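Local structure of substrate binding periplasmic protein (Ralstonia solanacearum, 3LOP) at residues L117-K122 and T333-P338; N85-M90 and A109-T114; L250-P255 and S340-L345; A98-V103 and P307-V312. The protein probably binds leucine or related amino acids in the periplasm as the substrate-capturing component of a transport system, and is seen with leucine bound. All coordinates share one frame; numbering follows the deposited sequence.

Contact 1 of 4, residues L117-K122 and T333-P338; sequences LVFPIK and TDRSRP
Arg335 and Phe119 form a flat cation-pi stack that ties the loop 333-338 to strand 118-119. The two planes are only 5° apart. CZ of Arg335 sits 4.0 Å from the centroid of the Phe119 ring, and NH2 of Arg335 hangs over the ring centre. The arginine chain is bent at chi2 and chi3, and its guanidinium lies over the aromatic face. Phe332, just before the loop segment, also meets the Phe119 ring edge-to-face.

Hydrogen bonding fixes the guanidinium against rotation. NH2 of Arg335 donates to Val118 O at 2.9 Å; the acceptor lies almost in the guanidinium plane, although the donor stands well above the carbonyl plane and the bond is bent, 135° at the hydrogen. NH1 of the same group donates to Pro116 O, a second backbone grip on the approach to the strand.

Proline packing makes up the other end. The CB of Pro338 comes within 3.2 Å of Lys122 O and also touches Ile121 O. CG of Pro120 rests 4.1 Å from Pro338 CA.

Within the loop, a type I turn runs from Asp334 to Arg337. Asp334 OD1 accepts from Ser336 N at 3.0 Å, an Asx turn, and also from Ser336 OG, both arriving over one face of the carboxylate.

The contact thus spends one charged group twice, its face on an aromatic ring and its N-H groups on main-chain carbonyls. It fastens the turn 334-337 to strand 118-119, the outermost of the parallel sheet, which leads to Lys122 of the magnesium site.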
loop_
_atom_site.group_PDB
_atom_site.type_symbol
_atom_site.label_atom_id
_atom_site.label_comp_id
_atom_site.label_asym_id
_atom_site.label_seq_id
_atom_site.Cartn_x
_atom_site.Cartn_y
_atom_site.Cartn_z
ATOM N N LEU A 117 -3.225 8.882 15.889
ATOM C CA LEU A 117 -1.994 9.286 15.218
ATOM C C LEU A 117 -1.755 8.616 13.869
ATOM O O LEU A 117 -0.746 8.884 13.215
ATOM C CB LEU A 117 -0.792 9.050 16.136
ATOM C CG LEU A 117 -0.671 10.070 17.272
ATOM C CD1 LEU A 117 0.458 9.687 18.215
ATOM C CD2 LEU A 117 -0.422 11.450 16.673
ATOM N N VAL A 118 -2.672 7.750 13.451
ATOM C CA VAL A 118 -2.522 7.077 12.165
ATOM C C VAL A 118 -3.484 7.685 11.152
ATOM O O VAL A 118 -4.689 7.774 11.396
ATOM C CB VAL A 118 -2.773 5.563 12.292
ATOM C CG1 VAL A 118 -2.569 4.887 10.949
ATOM C CG2 VAL A 118 -1.816 4.970 13.320
ATOM N N PHE A 119 -2.937 8.103 10.013
ATOM C CA PHE A 119 -3.717 8.736 8.957
ATOM C C PHE A 119 -3.713 7.949 7.649
ATOM O O PHE A 119 -2.930 8.236 6.738
ATOM C CB PHE A 119 -3.191 10.154 8.699
ATOM C CG PHE A 119 -3.340 11.080 9.875
ATOM C CD1 PHE A 119 -2.455 11.023 10.950
ATOM C CD2 PHE A 119 -4.384 12.000 9.913
ATOM C CE1 PHE A 119 -2.611 11.872 12.044
ATOM C CE2 PHE A 119 -4.548 12.854 11.002
ATOM C CZ PHE A 119 -3.663 12.790 12.069
ATOM N N PRO A 120 -4.590 6.940 7.541
ATOM C CA PRO A 120 -4.657 6.136 6.319
ATOM C C PRO A 120 -5.159 6.981 5.157
ATOM O O PRO A 120 -6.093 7.773 5.312
ATOM C CB PRO A 120 -5.635 5.024 6.693
ATOM C CG PRO A 120 -6.557 5.702 7.671
ATOM C CD PRO A 120 -5.589 6.490 8.528
ATOM N N ILE A 121 -4.539 6.814 3.995
ATOM C CA ILE A 121 -4.944 7.564 2.816
ATOM C C ILE A 121 -5.775 6.714 1.860
ATOM O O ILE A 121 -6.936 7.016 1.596
ATOM C CB ILE A 121 -3.714 8.112 2.058
ATOM C CG1 ILE A 121 -3.012 9.175 2.909
ATOM C CG2 ILE A 121 -4.138 8.686 0.709
ATOM C CD1 ILE A 121 -1.724 9.712 2.292
ATOM N N LYS A 122 -5.188 5.633 1.363
ATOM C CA LYS A 122 -5.886 4.790 0.401
ATOM C C LYS A 122 -7.106 4.041 0.925
ATOM O O LYS A 122 -7.209 3.735 2.119
ATOM C CB LYS A 122 -4.902 3.801 -0.231
ATOM C CG LYS A 122 -4.378 2.724 0.695
ATOM C CD LYS A 122 -3.072 2.161 0.141
ATOM C CE LYS A 122 -2.580 0.958 0.927
ATOM N NZ LYS A 122 -3.239 -0.302 0.473
ATOM N N THR A 333 -10.762 14.838 8.111
ATOM C CA THR A 333 -11.638 15.362 9.160
ATOM C C THR A 333 -12.489 14.273 9.814
ATOM O O THR A 333 -12.890 14.406 10.971
ATOM C CB THR A 333 -12.552 16.495 8.635
ATOM O OG1 THR A 333 -13.410 15.999 7.603
ATOM C CG2 THR A 333 -11.709 17.637 8.090
ATOM N N ASP A 334 -12.762 13.204 9.071
ATOM C CA ASP A 334 -13.528 12.072 9.589
ATOM C C ASP A 334 -12.506 10.964 9.827
ATOM O O ASP A 334 -12.082 10.293 8.886
ATOM C CB ASP A 334 -14.565 11.604 8.563
ATOM C CG ASP A 334 -15.383 10.425 9.059
ATOM O OD1 ASP A 334 -15.089 9.915 10.164
ATOM O OD2 ASP A 334 -16.320 10.006 8.346
ATOM N N ARG A 335 -12.115 10.774 11.083
ATOM C CA ARG A 335 -11.106 9.778 11.426
ATOM C C ARG A 335 -11.559 8.320 11.341
ATOM O O ARG A 335 -10.744 7.409 11.493
ATOM C CB ARG A 335 -10.550 10.057 12.830
ATOM C CG ARG A 335 -9.997 11.468 13.051
ATOM C CD ARG A 335 -8.953 11.859 12.005
ATOM N NE ARG A 335 -7.806 10.951 11.963
ATOM C CZ ARG A 335 -6.849 10.895 12.885
ATOM N NH1 ARG A 335 -6.885 11.699 13.939
ATOM N NH2 ARG A 335 -5.851 10.031 12.751
ATOM N N SER A 336 -12.842 8.089 11.080
ATOM C CA SER A 336 -13.355 6.723 11.008
ATOM C C SER A 336 -13.190 6.054 9.645
ATOM O O SER A 336 -13.519 4.879 9.482
ATOM C CB SER A 336 -14.835 6.694 11.401
ATOM O OG SER A 336 -15.642 7.318 10.417
ATOM N N ARG A 337 -12.673 6.793 8.670
ATOM C CA ARG A 337 -12.488 6.249 7.327
ATOM C C ARG A 337 -11.183 6.722 6.703
ATOM O O ARG A 337 -10.543 7.640 7.209
ATOM C CB ARG A 337 -13.651 6.676 6.433
ATOM C CG ARG A 337 -13.913 8.171 6.464
ATOM C CD ARG A 337 -15.012 8.564 5.492
ATOM N NE ARG A 337 -16.107 7.599 5.491
ATOM C CZ ARG A 337 -17.281 7.801 4.904
ATOM N NH1 ARG A 337 -17.523 8.941 4.270
ATOM N NH2 ARG A 337 -18.213 6.857 4.942
ATOM N N PRO A 338 -10.764 6.083 5.597
ATOM C CA PRO A 338 -9.520 6.485 4.933
ATOM C C PRO A 338 -9.656 7.890 4.354
ATOM O O PRO A 338 -10.758 8.324 4.013
ATOM C CB PRO A 338 -9.356 5.435 3.836
ATOM C CG PRO A 338 -10.037 4.225 4.416
ATOM C CD PRO A 338 -11.280 4.826 5.028
#

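Contact 2 of 4, residues N85-M90 and A109-T114; sequences NVEALM and ASSMTT
Helix 83-91, which starts beside the leucine pocket at Thr83, packs through Val86, Glu87 and Met90 on the short 3-10 turn 110-112 in the connection between strands 102-103 and 118-119. Glu87 and Ser111 make the polar half of the contact. Ser111 OG donates to Glu87 OE2 at 2.7 Å, reaching the anti lone pair of the carboxylate oxygen. The glutamate chain is extended beyond CG, and its OE2 meets the turn. A water donates to the same oxygen, Glu87 OE2, at 2.9 Å. That water also accepts from Ser111 N, at 3.0 Å, so the carboxylate holds the serine hydroxyl directly and its backbone N-H through the water.

Next to this pair lies an apolar cluster built on two selenomethionines. Met112 bends at chi2 (-55°), turning its SE toward the helix, where it lies 3.5 Å from Val86 CG1. The CE of Met112 then meets Met90 CE at 3.7 Å, the two chains crossing at about a right angle. Met90 CE also touches Ser111 OG, at 3.7 Å, bridging the polar and apolar halves.

One carboxylate oxygen therefore receives two donors, from Ser111 and from the water, which would be expected to favour its ionised form, while Val86 and the selenoether chains of Met90 and Met112 make up the apolar side of the interface alongside it.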
loop_
_atom_site.group_PDB
_atom_site.type_symbol
_atom_site.label_atom_id
_atom_site.label_comp_id
_atom_site.label_asym_id
_atom_site.label_seq_id
_atom_site.Cartn_x
_atom_site.Cartn_y
_atom_site.Cartn_z
ATOM N N ASN A 85 3.287 -4.868 11.354
ATOM C CA ASN A 85 4.268 -3.868 11.749
ATOM C C ASN A 85 3.604 -2.602 12.276
ATOM O O ASN A 85 3.985 -2.086 13.323
ATOM C CB ASN A 85 5.181 -3.537 10.565
ATOM C CG ASN A 85 5.949 -4.752 10.069
ATOM O OD1 ASN A 85 7.161 -4.868 10.271
ATOM N ND2 ASN A 85 5.241 -5.669 9.427
ATOM N N VAL A 86 2.606 -2.103 11.557
ATOM C CA VAL A 86 1.923 -0.900 11.999
ATOM C C VAL A 86 1.116 -1.170 13.264
ATOM O O VAL A 86 1.086 -0.341 14.168
ATOM C CB VAL A 86 0.989 -0.345 10.911
ATOM C CG1 VAL A 86 0.263 0.889 11.436
ATOM C CG2 VAL A 86 1.796 0.009 9.671
ATOM N N GLU A 87 0.467 -2.328 13.335
ATOM C CA GLU A 87 -0.321 -2.646 14.520
ATOM C C GLU A 87 0.567 -2.712 15.761
ATOM O O GLU A 87 0.113 -2.409 16.865
ATOM C CB GLU A 87 -1.105 -3.950 14.318
ATOM C CG GLU A 87 -2.166 -3.830 13.224
ATOM C CD GLU A 87 -3.072 -5.043 13.109
ATOM O OE1 GLU A 87 -2.665 -6.146 13.526
ATOM O OE2 GLU A 87 -4.196 -4.894 12.580
ATOM N N ALA A 88 1.833 -3.085 15.583
ATOM C CA ALA A 88 2.760 -3.139 16.712
ATOM C C ALA A 88 3.087 -1.708 17.148
ATOM O O ALA A 88 3.173 -1.415 18.340
ATOM C CB ALA A 88 4.036 -3.883 16.324
ATOM N N LEU A 89 3.268 -0.810 16.184
ATOM C CA LEU A 89 3.554 0.583 16.520
ATOM C C LEU A 89 2.401 1.162 17.329
ATOM O O LEU A 89 2.610 1.958 18.244
ATOM C CB LEU A 89 3.749 1.425 15.256
ATOM C CG LEU A 89 5.000 1.158 14.419
ATOM C CD1 LEU A 89 4.955 1.996 13.146
ATOM C CD2 LEU A 89 6.240 1.491 15.231
HETATM N N MSE A 90 1.180 0.766 16.984
HETATM C CA MSE A 90 -0.004 1.252 17.686
HETATM C C MSE A 90 -0.115 0.587 19.058
HETATM O O MSE A 90 -0.182 1.260 20.086
HETATM C CB MSE A 90 -1.267 0.958 16.861
HETATM C CG MSE A 90 -1.259 1.575 15.465
HETATM SE SE MSE A 90 -2.907 1.313 14.462
HETATM C CE MSE A 90 -2.757 -0.558 14.069
ATOM N N ALA A 109 -5.367 -2.221 6.193
ATOM C CA ALA A 109 -6.032 -2.965 7.258
ATOM C C ALA A 109 -7.113 -2.127 7.936
ATOM O O ALA A 109 -7.004 -0.904 8.019
ATOM C CB ALA A 109 -5.010 -3.429 8.286
ATOM N N SER A 110 -8.150 -2.797 8.433
ATOM C CA SER A 110 -9.259 -2.113 9.090
ATOM C C SER A 110 -8.826 -1.363 10.346
ATOM O O SER A 110 -9.459 -0.387 10.744
ATOM C CB SER A 110 -10.361 -3.116 9.446
ATOM O OG SER A 110 -9.887 -4.120 10.331
ATOM N N SER A 111 -7.742 -1.820 10.959
ATOM C CA SER A 111 -7.239 -1.191 12.170
ATOM C C SER A 111 -6.593 0.167 11.924
ATOM O O SER A 111 -6.349 0.915 12.869
ATOM C CB SER A 111 -6.236 -2.124 12.853
ATOM O OG SER A 111 -5.180 -2.467 11.973
HETATM N N MSE A 112 -6.320 0.495 10.664
HETATM C CA MSE A 112 -5.684 1.772 10.345
HETATM C C MSE A 112 -6.532 2.998 10.676
HETATM O O MSE A 112 -6.009 4.109 10.770
HETATM C CB MSE A 112 -5.277 1.814 8.867
HETATM C CG MSE A 112 -4.240 0.764 8.466
HETATM SE SE MSE A 112 -2.624 0.822 9.542
HETATM C CE MSE A 112 -2.764 -0.901 10.401
ATOM N N THR A 113 -7.833 2.800 10.863
ATOM C CA THR A 113 -8.729 3.909 11.180
ATOM C C THR A 113 -9.104 3.949 12.659
ATOM O O THR A 113 -10.101 4.570 13.033
ATOM C CB THR A 113 -10.031 3.826 10.350
ATOM O OG1 THR A 113 -10.609 2.523 10.500
ATOM C CG2 THR A 113 -9.749 4.086 8.879
ATOM N N THR A 114 -8.298 3.312 13.502
ATOM C CA THR A 114 -8.596 3.265 14.933
ATOM C C THR A 114 -7.563 3.904 15.861
ATOM O O THR A 114 -7.599 3.678 17.071
ATOM C CB THR A 114 -8.799 1.811 15.392
ATOM O OG1 THR A 114 -7.554 1.107 15.311
ATOM C CG2 THR A 114 -9.827 1.114 14.510
HETATM O O HOH W 1 -6.739 -4.600 11.201
#

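Contact 3 of 4, residues L250-P255 and S340-L345; sequences LALVMP and SHYIEL
Leu252 and Glu344 are paired through two main-chain hydrogen bonds in an antiparallel hydrogen-bonded pair. Glu344 N donates to Leu252 O at 3.0 Å. The modelled 2.5 Å from Leu252 N to Glu344 O is unusually short, and its exact length is doubtful. The neighbouring pair, Ala251 with Leu345, is non-hydrogen-bonded, and there Leu345 CA approaches Leu250 O at 3.5 Å.

Tyr342 lies beside Leu252, their side chains pointing the same way. CG of Tyr342 is anti to the backbone N (chi1 173°). Its CE2 lies 3.6 Å from Leu252 O, its OH touches Leu252 CB, and the carbonyl carbon of Val253 stands at the ring edge.

The next shell holds the phenol: Tyr342 OH donates to Glu344 OE1 at 2.5 Å, and a water donates to both Tyr342 OH and Met254 O. A second water joins Val253 O, Tyr342 O and Ser340 OG, and Ser340 OG accepts from Tyr342 N at 3.1 Å, an ST turn.

Strand 344-348 is the middle of a three-stranded antiparallel sheet, between 249-252 and 354-356. Helix 125-138 packs on the side of Ala251 and Leu345, and Phe284 of helix 284-303 touches Leu252.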
loop_
_atom_site.group_PDB
_atom_site.type_symbol
_atom_site.label_atom_id
_atom_site.label_comp_id
_atom_site.label_asym_id
_atom_site.label_seq_id
_atom_site.Cartn_x
_atom_site.Cartn_y
_atom_site.Cartn_z
ATOM N N LEU A 250 -7.798 -6.491 -10.075
ATOM C CA LEU A 250 -7.368 -5.734 -8.910
ATOM C C LEU A 250 -8.280 -4.552 -8.643
ATOM O O LEU A 250 -9.189 -4.256 -9.420
ATOM C CB LEU A 250 -5.943 -5.215 -9.114
ATOM C CG LEU A 250 -5.772 -4.266 -10.306
ATOM C CD1 LEU A 250 -4.853 -3.114 -9.926
ATOM C CD2 LEU A 250 -5.231 -5.032 -11.501
ATOM N N ALA A 251 -8.031 -3.884 -7.523
ATOM C CA ALA A 251 -8.795 -2.703 -7.164
ATOM C C ALA A 251 -7.811 -1.542 -7.138
ATOM O O ALA A 251 -6.799 -1.591 -6.441
ATOM C CB ALA A 251 -9.445 -2.881 -5.795
ATOM N N LEU A 252 -8.099 -0.511 -7.922
ATOM C CA LEU A 252 -7.249 0.669 -7.990
ATOM C C LEU A 252 -7.598 1.602 -6.833
ATOM O O LEU A 252 -8.753 2.006 -6.695
ATOM C CB LEU A 252 -7.484 1.400 -9.314
ATOM C CG LEU A 252 -7.200 0.626 -10.605
ATOM C CD1 LEU A 252 -7.848 1.329 -11.795
ATOM C CD2 LEU A 252 -5.707 0.508 -10.793
ATOM N N VAL A 253 -6.609 1.933 -6.004
ATOM C CA VAL A 253 -6.825 2.835 -4.874
ATOM C C VAL A 253 -5.862 4.021 -4.952
ATOM O O VAL A 253 -5.819 4.874 -4.064
ATOM C CB VAL A 253 -6.649 2.105 -3.520
ATOM C CG1 VAL A 253 -7.682 0.998 -3.400
ATOM C CG2 VAL A 253 -5.243 1.543 -3.394
HETATM N N MSE A 254 -5.096 4.057 -6.036
HETATM C CA MSE A 254 -4.126 5.114 -6.301
HETATM C C MSE A 254 -4.188 5.471 -7.782
HETATM O O MSE A 254 -4.716 4.702 -8.588
HETATM C CB MSE A 254 -2.708 4.625 -5.994
HETATM C CG MSE A 254 -2.306 4.625 -4.532
HETATM SE SE MSE A 254 -2.008 6.412 -3.879
HETATM C CE MSE A 254 -2.978 6.279 -2.218
ATOM N N PRO A 255 -3.666 6.650 -8.158
ATOM C CA PRO A 255 -3.680 7.032 -9.573
ATOM C C PRO A 255 -2.948 5.922 -10.337
ATOM O O PRO A 255 -1.915 5.425 -9.886
ATOM C CB PRO A 255 -2.911 8.348 -9.573
ATOM C CG PRO A 255 -3.309 8.953 -8.258
ATOM C CD PRO A 255 -3.222 7.772 -7.312
ATOM N N SER A 340 -8.801 9.014 1.473
ATOM C CA SER A 340 -9.271 8.971 0.096
ATOM C C SER A 340 -10.444 8.021 -0.059
ATOM O O SER A 340 -10.424 6.911 0.469
ATOM C CB SER A 340 -8.147 8.524 -0.837
ATOM O OG SER A 340 -8.658 8.221 -2.125
ATOM N N HIS A 341 -11.464 8.464 -0.786
ATOM C CA HIS A 341 -12.637 7.636 -1.027
ATOM C C HIS A 341 -12.575 7.023 -2.424
ATOM O O HIS A 341 -13.524 6.379 -2.870
ATOM C CB HIS A 341 -13.918 8.466 -0.876
ATOM C CG HIS A 341 -13.965 9.678 -1.753
ATOM N ND1 HIS A 341 -13.798 9.612 -3.118
ATOM C CD2 HIS A 341 -14.182 10.982 -1.462
ATOM C CE1 HIS A 341 -13.911 10.825 -3.630
ATOM N NE2 HIS A 341 -14.144 11.674 -2.648
ATOM N N TYR A 342 -11.448 7.213 -3.105
ATOM C CA TYR A 342 -11.278 6.686 -4.455
ATOM C C TYR A 342 -10.989 5.194 -4.532
ATOM O O TYR A 342 -10.084 4.681 -3.871
ATOM C CB TYR A 342 -10.148 7.418 -5.183
ATOM C CG TYR A 342 -9.808 6.793 -6.519
ATOM C CD1 TYR A 342 -10.655 6.945 -7.617
ATOM C CD2 TYR A 342 -8.671 5.997 -6.668
ATOM C CE1 TYR A 342 -10.379 6.317 -8.830
ATOM C CE2 TYR A 342 -8.386 5.363 -7.874
ATOM C CZ TYR A 342 -9.245 5.527 -8.949
ATOM O OH TYR A 342 -8.976 4.892 -10.138
ATOM N N ILE A 343 -11.760 4.503 -5.362
ATOM C CA ILE A 343 -11.551 3.083 -5.588
ATOM C C ILE A 343 -12.309 2.634 -6.828
ATOM O O ILE A 343 -13.507 2.886 -6.976
ATOM C CB ILE A 343 -11.968 2.215 -4.375
ATOM C CG1 ILE A 343 -11.702 0.742 -4.701
ATOM C CG2 ILE A 343 -13.431 2.448 -4.022
ATOM C CD1 ILE A 343 -11.882 -0.192 -3.526
ATOM N N GLU A 344 -11.585 1.991 -7.733
ATOM C CA GLU A 344 -12.169 1.487 -8.965
ATOM C C GLU A 344 -11.552 0.127 -9.230
ATOM O O GLU A 344 -10.508 -0.209 -8.671
ATOM C CB GLU A 344 -11.865 2.423 -10.141
ATOM C CG GLU A 344 -12.428 3.830 -9.995
ATOM C CD GLU A 344 -12.151 4.704 -11.210
ATOM O OE1 GLU A 344 -10.984 4.765 -11.651
ATOM O OE2 GLU A 344 -13.101 5.336 -11.720
ATOM N N LEU A 345 -12.202 -0.667 -10.066
ATOM C CA LEU A 345 -11.661 -1.975 -10.389
ATOM C C LEU A 345 -10.797 -1.848 -11.633
ATOM O O LEU A 345 -10.990 -0.942 -12.452
ATOM C CB LEU A 345 -12.789 -2.984 -10.619
ATOM C CG LEU A 345 -13.636 -3.312 -9.384
ATOM C CD1 LEU A 345 -14.729 -4.300 -9.760
ATOM C CD2 LEU A 345 -12.752 -3.896 -8.288
HETATM O O HOH W 2 -8.008 5.532 -2.471
HETATM O O HOH W 3 -6.470 4.744 -10.814
#

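Contact 4 of 4, residues A98-V103 and P307-V312; sequences ARLPLV and PTREQV
Arg309 sends its CG anti to the backbone N (chi1 -154°) and its CD onward in an extended line (chi2 167°); chi3 (-60°) then turns NE, and the chain runs past the carbonyls of Ala98 and Arg99. NH1 of Arg309 donates to Ala98 O at 2.8 Å, in the carbonyl plane and on a lone pair. The other terminal nitrogen, NH2, makes a weak hydrogen bond to Ala69 O.

The aliphatic part of the same chain is closely fitted. Arg309 CG lies 3.1 Å from Arg99 O. CD of Arg309 is 3.7 Å from Leu100 CD1. Pro101 adds its CD, 4.1 Å from Arg309 CG. A water donates to Arg99 O at 2.6 Å and, weakly, to Arg309 O, joining the two backbones.

Each segment includes a helix end. Arg99, with positive phi, is the C-prime residue of a Schellman motif that closes helix 94-98, the amide of Leu100 bonding back to Leu95 O. In 307-312, Thr308 is the N-cap of helix 309-317 and forms a capping box with Gln311. Gln311 N donates to Thr308 OG1 at 3.1 Å. Thr308 N in turn donates to Gln311 OE1 at 3.0 Å. Glu310 directs its acid to Arg313 in a salt bridge.

A positive group thus meets the C-terminal end of one helix, whose partial negative charge it would tend to offset, while its methylene groups pack against the leucine and proline that lead into strand 102-103.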
loop_
_atom_site.group_PDB
_atom_site.type_symbol
_atom_site.label_atom_id
_atom_site.label_comp_id
_atom_site.label_asym_id
_atom_site.label_seq_id
_atom_site.Cartn_x
_atom_site.Cartn_y
_atom_site.Cartn_z
ATOM N N ALA A 98 5.916 9.246 21.009
ATOM C CA ALA A 98 6.598 10.276 20.243
ATOM C C ALA A 98 5.647 11.359 19.736
ATOM O O ALA A 98 6.095 12.369 19.202
ATOM C CB ALA A 98 7.324 9.638 19.059
ATOM N N ARG A 99 4.342 11.150 19.915
ATOM C CA ARG A 99 3.334 12.091 19.420
ATOM C C ARG A 99 3.617 12.301 17.940
ATOM O O ARG A 99 3.488 13.404 17.412
ATOM C CB ARG A 99 3.408 13.427 20.166
ATOM C CG ARG A 99 2.904 13.340 21.599
ATOM C CD ARG A 99 2.924 14.697 22.302
ATOM N NE ARG A 99 4.280 15.209 22.452
ATOM C CZ ARG A 99 4.810 16.177 21.713
ATOM N NH1 ARG A 99 4.095 16.761 20.760
ATOM N NH2 ARG A 99 6.066 16.553 21.921
ATOM N N LEU A 100 3.987 11.215 17.275
ATOM C CA LEU A 100 4.345 11.252 15.865
ATOM C C LEU A 100 3.263 10.718 14.940
ATOM O O LEU A 100 2.906 9.544 15.002
ATOM C CB LEU A 100 5.625 10.441 15.653
ATOM C CG LEU A 100 6.304 10.565 14.290
ATOM C CD1 LEU A 100 6.871 11.963 14.133
ATOM C CD2 LEU A 100 7.413 9.526 14.176
ATOM N N PRO A 101 2.728 11.576 14.060
ATOM C CA PRO A 101 1.688 11.106 13.144
ATOM C C PRO A 101 2.266 10.190 12.068
ATOM O O PRO A 101 3.366 10.425 11.564
ATOM C CB PRO A 101 1.124 12.401 12.565
ATOM C CG PRO A 101 2.298 13.324 12.588
ATOM C CD PRO A 101 2.941 13.028 13.926
ATOM N N LEU A 102 1.531 9.130 11.751
ATOM C CA LEU A 102 1.932 8.184 10.717
ATOM C C LEU A 102 1.008 8.453 9.535
ATOM O O LEU A 102 -0.175 8.122 9.573
ATOM C CB LEU A 102 1.768 6.740 11.208
ATOM C CG LEU A 102 1.808 5.628 10.152
ATOM C CD1 LEU A 102 2.990 5.820 9.225
ATOM C CD2 LEU A 102 1.879 4.268 10.838
ATOM N N VAL A 103 1.560 9.067 8.493
ATOM C CA VAL A 103 0.784 9.411 7.312
ATOM C C VAL A 103 0.931 8.370 6.216
ATOM O O VAL A 103 2.041 7.987 5.849
ATOM C CB VAL A 103 1.213 10.790 6.756
ATOM C CG1 VAL A 103 0.446 11.107 5.478
ATOM C CG2 VAL A 103 0.958 11.868 7.801
ATOM N N PRO A 307 7.533 24.433 11.876
ATOM C CA PRO A 307 6.429 23.631 12.407
ATOM C C PRO A 307 6.839 22.546 13.389
ATOM O O PRO A 307 7.866 21.891 13.219
ATOM C CB PRO A 307 5.802 23.050 11.146
ATOM C CG PRO A 307 6.996 22.809 10.288
ATOM C CD PRO A 307 7.775 24.102 10.459
ATOM N N THR A 308 6.020 22.364 14.420
ATOM C CA THR A 308 6.273 21.348 15.429
ATOM C C THR A 308 5.472 20.105 15.081
ATOM O O THR A 308 4.598 20.136 14.215
ATOM C CB THR A 308 5.829 21.804 16.827
ATOM O OG1 THR A 308 4.405 21.969 16.841
ATOM C CG2 THR A 308 6.497 23.116 17.199
ATOM N N ARG A 309 5.770 19.018 15.780
ATOM C CA ARG A 309 5.087 17.752 15.576
ATOM C C ARG A 309 3.591 17.946 15.837
ATOM O O ARG A 309 2.747 17.403 15.125
ATOM C CB ARG A 309 5.675 16.717 16.538
ATOM C CG ARG A 309 5.568 15.282 16.078
ATOM C CD ARG A 309 6.445 14.387 16.940
ATOM N NE ARG A 309 7.852 14.777 16.867
ATOM C CZ ARG A 309 8.844 14.120 17.460
ATOM N NH1 ARG A 309 8.591 13.035 18.178
ATOM N NH2 ARG A 309 10.093 14.547 17.332
ATOM N N GLU A 310 3.274 18.734 16.860
ATOM C CA GLU A 310 1.890 19.021 17.226
ATOM C C GLU A 310 1.163 19.825 16.150
ATOM O O GLU A 310 0.013 19.538 15.824
ATOM C CB GLU A 310 1.855 19.781 18.558
ATOM C CG GLU A 310 0.499 20.362 18.942
ATOM C CD GLU A 310 -0.616 19.333 18.948
ATOM O OE1 GLU A 310 -0.398 18.216 19.465
ATOM O OE2 GLU A 310 -1.716 19.649 18.445
ATOM N N GLN A 311 1.833 20.831 15.596
ATOM C CA GLN A 311 1.221 21.655 14.563
ATOM C C GLN A 311 0.957 20.858 13.291
ATOM O O GLN A 311 -0.058 21.054 12.625
ATOM C CB GLN A 311 2.108 22.860 14.247
ATOM C CG GLN A 311 2.187 23.870 15.378
ATOM C CD GLN A 311 3.137 25.006 15.068
ATOM O OE1 GLN A 311 4.320 24.787 14.813
ATOM N NE2 GLN A 311 2.622 26.231 15.090
ATOM N N VAL A 312 1.867 19.955 12.954
ATOM C CA VAL A 312 1.693 19.140 11.762
ATOM C C VAL A 312 0.522 18.177 11.970
ATOM O O VAL A 312 -0.283 17.962 11.067
ATOM C CB VAL A 312 2.992 18.363 11.433
ATOM C CG1 VAL A 312 2.747 17.371 10.308
ATOM C CG2 VAL A 312 4.083 19.348 11.033
HETATM O O HOH W 4 1.820 15.442 17.222
#

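From the N terminus, contact 2 closes first, a short loop from helix 83-91 to the 3-10 turn 110-112. Contact 4 starts within that span, at 98-103, and reaches forward to 307-312, so the two cross. Contact 1, opening at 117-122 after contact 2 has closed, runs to 333-338 and crosses contact 4; contact 3, from 250-255 to 340-345, crosses both long loops. Contacts 1 and 4 share the parallel sheet through neighbouring strands 102-103 and 118-119, to which they bind late chain segments. Ile121 O and Ser340 N, probably hydrogen-bonded, carry contact 1 on to the antiparallel sheet of contact 3.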